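Local coordinates for protein glutathione S-transferase (Pseudomonas fluorescens, PDB 3M3M) that binds glutathione and probably acts as a glutathione transferase, joining the thiol of glutathione to electrophilic substrates, at residues G8-G13 / K17-L22; A163-T168 / R190-P195. All coordinates share one frame; numbering follows the deposited sequence.

Contact 1 (G8-G13 / K17-L22); sequences GDYRSG and KIKLML. With GSH (glutathione), chain B.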
loop_
_atom_site.group_PDB
_atom_site.type_symbol
_atom_site.label_atom_id
_atom_site.label_comp_id
_atom_site.label_asym_id
_atom_site.label_seq_id
_atom_site.Cartn_x
_atom_site.Cartn_y
_atom_site.Cartn_z
ATOM N N GLY A 8 -6.195 1.970 11.894
ATOM C CA GLY A 8 -5.988 2.410 10.509
ATOM C C GLY A 8 -6.943 3.519 10.103
ATOM O O GLY A 8 -7.864 3.896 10.876
ATOM N N ASP A 9 -6.737 4.014 8.875
ATOM C CA ASP A 9 -7.599 4.970 8.211
ATOM C C ASP A 9 -7.851 4.358 6.842
ATOM O O ASP A 9 -6.942 4.136 6.076
ATOM C CB ASP A 9 -6.892 6.286 8.156
ATOM C CG ASP A 9 -7.657 7.404 7.319
ATOM O OD1 ASP A 9 -8.672 7.133 6.646
ATOM O OD2 ASP A 9 -7.191 8.600 7.467
ATOM N N TYR A 10 -9.108 4.065 6.488
ATOM C CA TYR A 10 -9.306 3.459 5.164
ATOM C C TYR A 10 -8.790 4.272 4.009
ATOM O O TYR A 10 -8.452 3.667 2.957
ATOM C CB TYR A 10 -10.813 3.174 4.901
ATOM C CG TYR A 10 -11.386 2.095 5.756
ATOM C CD1 TYR A 10 -10.910 0.786 5.662
ATOM C CD2 TYR A 10 -12.406 2.388 6.707
ATOM C CE1 TYR A 10 -11.483 -0.251 6.454
ATOM C CE2 TYR A 10 -12.976 1.360 7.517
ATOM C CZ TYR A 10 -12.485 0.068 7.383
ATOM O OH TYR A 10 -13.069 -0.964 8.136
ATOM N N ARG A 11 -8.717 5.617 4.132
ATOM C CA ARG A 11 -8.163 6.451 3.061
ATOM C C ARG A 11 -6.657 6.391 2.905
ATOM O O ARG A 11 -6.113 6.871 1.922
ATOM C CB ARG A 11 -8.589 7.924 3.209
ATOM C CG ARG A 11 -10.043 7.903 2.781
ATOM C CD ARG A 11 -10.508 9.266 2.559
ATOM N NE ARG A 11 -11.859 9.340 1.948
ATOM C CZ ARG A 11 -13.034 9.103 2.593
ATOM N NH1 ARG A 11 -13.113 8.668 3.848
ATOM N NH2 ARG A 11 -14.158 9.251 1.936
ATOM N N SER A 12 -6.000 5.805 3.878
ATOM C CA SER A 12 -4.541 5.677 3.782
ATOM C C SER A 12 -4.190 4.448 2.938
ATOM O O SER A 12 -4.693 3.362 3.256
ATOM C CB SER A 12 -3.996 5.429 5.194
ATOM O OG SER A 12 -2.671 4.788 5.157
ATOM N N GLY A 13 -3.391 4.627 1.887
ATOM C CA GLY A 13 -2.987 3.543 1.039
ATOM C C GLY A 13 -2.288 2.475 1.868
ATOM O O GLY A 13 -2.487 1.278 1.619
ATOM N N LYS A 17 -3.713 -1.576 2.076
ATOM C CA LYS A 17 -3.027 -2.831 1.884
ATOM C C LYS A 17 -3.486 -3.904 2.851
ATOM O O LYS A 17 -3.659 -5.063 2.413
ATOM C CB LYS A 17 -1.497 -2.677 2.201
ATOM C CG LYS A 17 -0.761 -1.762 1.233
ATOM C CD LYS A 17 0.594 -1.381 1.830
ATOM C CE LYS A 17 1.277 -0.364 0.926
ATOM N NZ LYS A 17 2.644 0.045 1.473
ATOM N N ILE A 18 -3.725 -3.538 4.120
ATOM C CA ILE A 18 -4.080 -4.517 5.154
ATOM C C ILE A 18 -5.588 -4.890 5.042
ATOM O O ILE A 18 -5.947 -6.088 5.149
ATOM C CB ILE A 18 -3.745 -3.964 6.523
ATOM C CG1 ILE A 18 -2.252 -3.448 6.561
ATOM C CG2 ILE A 18 -3.930 -5.064 7.567
ATOM C CD1 ILE A 18 -1.212 -4.412 5.912
ATOM N N LYS A 19 -6.426 -3.908 4.773
ATOM C CA LYS A 19 -7.885 -4.227 4.503
ATOM C C LYS A 19 -7.938 -5.240 3.349
ATOM O O LYS A 19 -8.655 -6.262 3.405
ATOM C CB LYS A 19 -8.631 -2.932 4.105
ATOM C CG LYS A 19 -10.134 -3.259 3.785
ATOM C CD LYS A 19 -10.817 -2.058 3.109
ATOM C CE LYS A 19 -12.288 -2.486 2.698
ATOM N NZ LYS A 19 -13.012 -1.270 2.117
ATOM N N LEU A 20 -7.241 -4.909 2.252
ATOM C CA LEU A 20 -7.280 -5.834 1.087
ATOM C C LEU A 20 -6.760 -7.237 1.420
ATOM O O LEU A 20 -7.416 -8.260 1.126
ATOM C CB LEU A 20 -6.393 -5.224 -0.045
ATOM C CG LEU A 20 -6.369 -6.028 -1.377
ATOM C CD1 LEU A 20 -7.875 -6.481 -1.898
ATOM C CD2 LEU A 20 -5.673 -5.103 -2.445
HETATM N N MSE A 21 -5.588 -7.287 2.086
HETATM C CA MSE A 21 -5.036 -8.629 2.454
HETATM C C MSE A 21 -5.954 -9.463 3.378
HETATM O O MSE A 21 -6.172 -10.654 3.098
HETATM C CB MSE A 21 -3.707 -8.408 3.135
HETATM C CG MSE A 21 -2.958 -9.670 3.592
HETATM SE SE MSE A 21 -2.011 -10.488 2.031
HETATM C CE MSE A 21 -3.451 -11.511 1.139
ATOM N N LEU A 22 -6.523 -8.819 4.396
ATOM C CA LEU A 22 -7.435 -9.527 5.281
ATOM C C LEU A 22 -8.642 -10.099 4.509
ATOM O O LEU A 22 -9.046 -11.290 4.744
ATOM C CB LEU A 22 -7.862 -8.623 6.466
ATOM C CG LEU A 22 -6.700 -8.319 7.457
ATOM C CD1 LEU A 22 -7.154 -7.091 8.254
ATOM C CD2 LEU A 22 -6.479 -9.552 8.353
HETATM N N1 GSH B . 6.423 2.823 6.345
HETATM C CA1 GSH B . 5.053 2.873 6.991
HETATM C C1 GSH B . 4.146 1.739 6.505
HETATM O O11 GSH B . 3.319 1.261 7.335
HETATM O O12 GSH B . 4.226 1.382 5.299
HETATM C CB1 GSH B . 4.470 4.273 6.609
HETATM C CG1 GSH B . 3.109 4.344 7.227
HETATM C CD1 GSH B . 2.585 5.795 7.219
HETATM O OE1 GSH B . 3.336 6.824 6.662
HETATM N N2 GSH B . 1.368 6.099 7.762
HETATM C CA2 GSH B . 0.875 7.475 7.735
HETATM C C2 GSH B . 0.850 7.938 9.126
HETATM O O2 GSH B . 0.466 7.073 10.059
HETATM C CB2 GSH B . -0.558 7.417 7.142
HETATM S SG2 GSH B . -0.521 6.814 5.357
HETATM N N3 GSH B . 1.220 9.172 9.429
HETATM C CA3 GSH B . 1.088 9.600 10.833
HETATM C C3 GSH B . 2.246 10.460 11.305
HETATM O O31 GSH B . 2.112 11.212 12.319
HETATM O O32 GSH B . 3.335 10.384 10.713
#
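Gly13 O accepts the backbone N-H of Lys17 at 3.1 Å from Lys17 N, the first-turn bond of helix 13-24. Lys17 CG lies alongside the same oxygen, 3.5 Å from Gly13 O. The extended Lys17 chain runs on to a salt bridge with Glu100 and hydrogen bonds with Ser69 and Asn70. Ser69 is itself a glutathione-binding residue, which probably makes Lys17 second-shell to the site.

The other touch is apolar. Lys19 CD meets the ring of Tyr10 obliquely, 3.8 Å from Tyr10 CD1, and the two side chains cross at about a right angle. With CG anti to the backbone N (chi1 178°) and the chain extended, Lys19 passes the ring and its NZ forms a salt bridge with Asp202 and hydrogen bonds with Pro199 O and Met200 O.

An Asx turn, Arg11 N to Asp9 OD1 at 2.9 Å, and a type I turn from Asp9 to Ser12 shape the loop. Ser12, in the glutathione pocket, is the N-cap, and its OG accepts from Cys15 N. The contact ties the loop after strand 4-8 to helix 13-24 of the thioredoxin-like domain. Ile18 packs on Ile72 and Leu73 of helix 69-77, and Lys17 on Ala166 of helix 159-168.

Contact 2 (A163-T168 / R190-P195); sequences ALYAYT and RVQSHP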
loop_
_atom_site.group_PDB
_atom_site.type_symbol
_atom_site.label_atom_id
_atom_site.label_comp_id
_atom_site.label_asym_id
_atom_site.label_seq_id
_atom_site.Cartn_x
_atom_site.Cartn_y
_atom_site.Cartn_z
ATOM N N ALA A 163 1.103 -4.405 -2.291
ATOM C CA ALA A 163 1.855 -3.217 -1.779
ATOM C C ALA A 163 1.815 -2.050 -2.789
ATOM O O ALA A 163 1.670 -0.849 -2.422
ATOM C CB ALA A 163 3.305 -3.664 -1.454
ATOM N N LEU A 164 2.070 -2.345 -4.081
ATOM C CA LEU A 164 2.116 -1.277 -5.107
ATOM C C LEU A 164 0.720 -0.853 -5.617
ATOM O O LEU A 164 0.570 0.306 -6.084
ATOM C CB LEU A 164 3.052 -1.668 -6.267
ATOM C CG LEU A 164 4.530 -1.482 -5.776
ATOM C CD1 LEU A 164 5.484 -2.301 -6.444
ATOM C CD2 LEU A 164 4.932 -0.036 -5.887
ATOM N N TYR A 165 -0.301 -1.732 -5.519
ATOM C CA TYR A 165 -1.618 -1.355 -6.010
ATOM C C TYR A 165 -2.222 -0.299 -5.119
ATOM O O TYR A 165 -2.952 0.571 -5.623
ATOM C CB TYR A 165 -2.513 -2.589 -5.983
ATOM C CG TYR A 165 -3.925 -2.323 -6.470
ATOM C CD1 TYR A 165 -4.208 -2.273 -7.892
ATOM C CD2 TYR A 165 -4.941 -2.090 -5.553
ATOM C CE1 TYR A 165 -5.498 -1.987 -8.331
ATOM C CE2 TYR A 165 -6.258 -1.763 -6.023
ATOM C CZ TYR A 165 -6.475 -1.702 -7.374
ATOM O OH TYR A 165 -7.785 -1.385 -7.802
ATOM N N ALA A 166 -1.910 -0.368 -3.810
ATOM C CA ALA A 166 -2.648 0.466 -2.850
ATOM C C ALA A 166 -2.587 1.952 -3.218
ATOM O O ALA A 166 -3.652 2.593 -3.244
ATOM C CB ALA A 166 -2.135 0.225 -1.374
ATOM N N TYR A 167 -1.401 2.526 -3.470
ATOM C CA TYR A 167 -1.405 3.881 -3.886
ATOM C C TYR A 167 -1.441 4.007 -5.426
ATOM O O TYR A 167 -1.874 5.059 -5.906
ATOM C CB TYR A 167 -0.109 4.593 -3.390
ATOM C CG TYR A 167 -0.297 4.981 -1.913
ATOM C CD1 TYR A 167 -1.115 6.084 -1.571
ATOM C CD2 TYR A 167 0.423 4.303 -0.941
ATOM C CE1 TYR A 167 -1.265 6.452 -0.175
ATOM C CE2 TYR A 167 0.330 4.691 0.426
ATOM C CZ TYR A 167 -0.494 5.760 0.783
ATOM O OH TYR A 167 -0.636 6.077 2.186
ATOM N N THR A 168 -0.900 3.037 -6.134
ATOM C CA THR A 168 -0.920 3.295 -7.608
ATOM C C THR A 168 -2.381 3.455 -8.116
ATOM O O THR A 168 -2.620 4.284 -8.979
ATOM C CB THR A 168 -0.214 2.195 -8.380
ATOM O OG1 THR A 168 1.153 2.071 -7.918
ATOM C CG2 THR A 168 -0.152 2.540 -9.913
ATOM N N ARG A 190 -6.275 -6.752 -13.603
ATOM C CA ARG A 190 -6.051 -8.078 -13.115
ATOM C C ARG A 190 -6.184 -8.177 -11.587
ATOM O O ARG A 190 -6.783 -9.089 -11.082
ATOM C CB ARG A 190 -4.646 -8.631 -13.500
ATOM C CG ARG A 190 -4.559 -8.776 -14.977
ATOM C CD ARG A 190 -3.482 -9.793 -15.368
ATOM N NE ARG A 190 -2.379 -8.957 -15.459
ATOM C CZ ARG A 190 -1.997 -8.192 -16.480
ATOM N NH1 ARG A 190 -2.516 -8.171 -17.716
ATOM N NH2 ARG A 190 -0.999 -7.433 -16.223
ATOM N N VAL A 191 -5.594 -7.224 -10.872
ATOM C CA VAL A 191 -5.717 -7.198 -9.424
ATOM C C VAL A 191 -7.169 -7.125 -9.035
ATOM O O VAL A 191 -7.655 -7.916 -8.236
ATOM C CB VAL A 191 -4.901 -5.982 -8.854
ATOM C CG1 VAL A 191 -5.241 -5.778 -7.325
ATOM C CG2 VAL A 191 -3.347 -6.312 -9.118
ATOM N N GLN A 192 -7.843 -6.170 -9.614
ATOM C CA GLN A 192 -9.254 -5.886 -9.316
ATOM C C GLN A 192 -10.203 -7.032 -9.717
ATOM O O GLN A 192 -11.332 -7.077 -9.202
ATOM C CB GLN A 192 -9.686 -4.672 -10.156
ATOM C CG GLN A 192 -9.320 -3.420 -9.560
ATOM C CD GLN A 192 -9.319 -2.338 -10.607
ATOM O OE1 GLN A 192 -10.013 -2.516 -11.635
ATOM N NE2 GLN A 192 -8.556 -1.203 -10.380
ATOM N N SER A 193 -9.739 -7.944 -10.556
ATOM C CA SER A 193 -10.532 -9.063 -10.981
ATOM C C SER A 193 -10.476 -10.238 -10.030
ATOM O O SER A 193 -11.206 -11.239 -10.216
ATOM C CB SER A 193 -10.111 -9.502 -12.403
ATOM O OG SER A 193 -8.937 -10.314 -12.368
ATOM N N HIS A 194 -9.643 -10.183 -9.002
ATOM C CA HIS A 194 -9.578 -11.301 -8.137
ATOM C C HIS A 194 -10.970 -11.431 -7.464
ATOM O O HIS A 194 -11.600 -10.401 -7.123
ATOM C CB HIS A 194 -8.538 -11.062 -7.011
ATOM C CG HIS A 194 -8.344 -12.277 -6.174
ATOM N ND1 HIS A 194 -9.279 -12.707 -5.233
ATOM C CD2 HIS A 194 -7.323 -13.165 -6.143
ATOM C CE1 HIS A 194 -8.832 -13.810 -4.652
ATOM N NE2 HIS A 194 -7.630 -14.095 -5.178
ATOM N N PRO A 195 -11.499 -12.669 -7.364
ATOM C CA PRO A 195 -12.880 -12.766 -6.907
ATOM C C PRO A 195 -13.115 -12.238 -5.472
ATOM O O PRO A 195 -14.274 -11.888 -5.141
ATOM C CB PRO A 195 -13.177 -14.255 -7.059
ATOM C CG PRO A 195 -11.783 -14.944 -7.003
ATOM C CD PRO A 195 -10.889 -13.961 -7.756
#
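Tyr165 carries the whole contact from helix 159-168 and meets Val191 and Gln192 in two different ways. The apolar part is a CH-pi contact. Val191 CG1 sits over one face of the ring, 3.8 Å from the centroid of Tyr165 and 15° off the ring normal. The methyl is shifted toward the rim, and its closest ring atom is Tyr165 CD1, 3.7 Å from Val191 CG1. The ring reaches this methyl because Tyr165 CG stands anti to the backbone N (chi1 180°), which sends the side chain out toward helix 182-192.

The polar part is a single hydrogen bond at the ring edge. Gln192 NE2 donates to Tyr165 OH at 2.7 Å. The hydroxyl lies near the amide plane of Gln192, while ring and amide planes are turned 76° apart. Gln192 CG also comes to 3.1 Å from Tyr165 OH.

Around the pair, the Tyr165 ring stacks with His169 and touches Trp187, Met188 and Tyr16. A leucine in place of Tyr165 would probably leave Gln192 NE2 without this acceptor and Val191 CG1 without its aromatic face. The contact packs helix 159-168 against helix 182-192 in the C-terminal domain, close to helix 13-24 of the N-terminal domain. Together, the methyl over the face and the bond at the ring edge are likely to fix the ring's tilt and its hydroxyl's place in this mostly buried contact.

Both contacts are largely buried, and each has one partly exposed member, Tyr10 in contact 1 and Gln192 in contact 2. Contact 1 lies in the N-terminal domain and joins a loop to the helix that follows it. Contact 2 lies in the C-terminal domain and joins two successive helices, 159-168 and 182-192. Contact 1 depends on backbone bonding and long lysine chains, contact 2 on one aromatic side chain. The two meet at the domain interface. Lys17 CG is 3.6 Å from Ala166 CB, and Gly13 packs against Tyr167. Ser12 and Tyr167 both line the glutathione pocket, whereas the side chain of Tyr165 is about 14 Å from the bound glutathione.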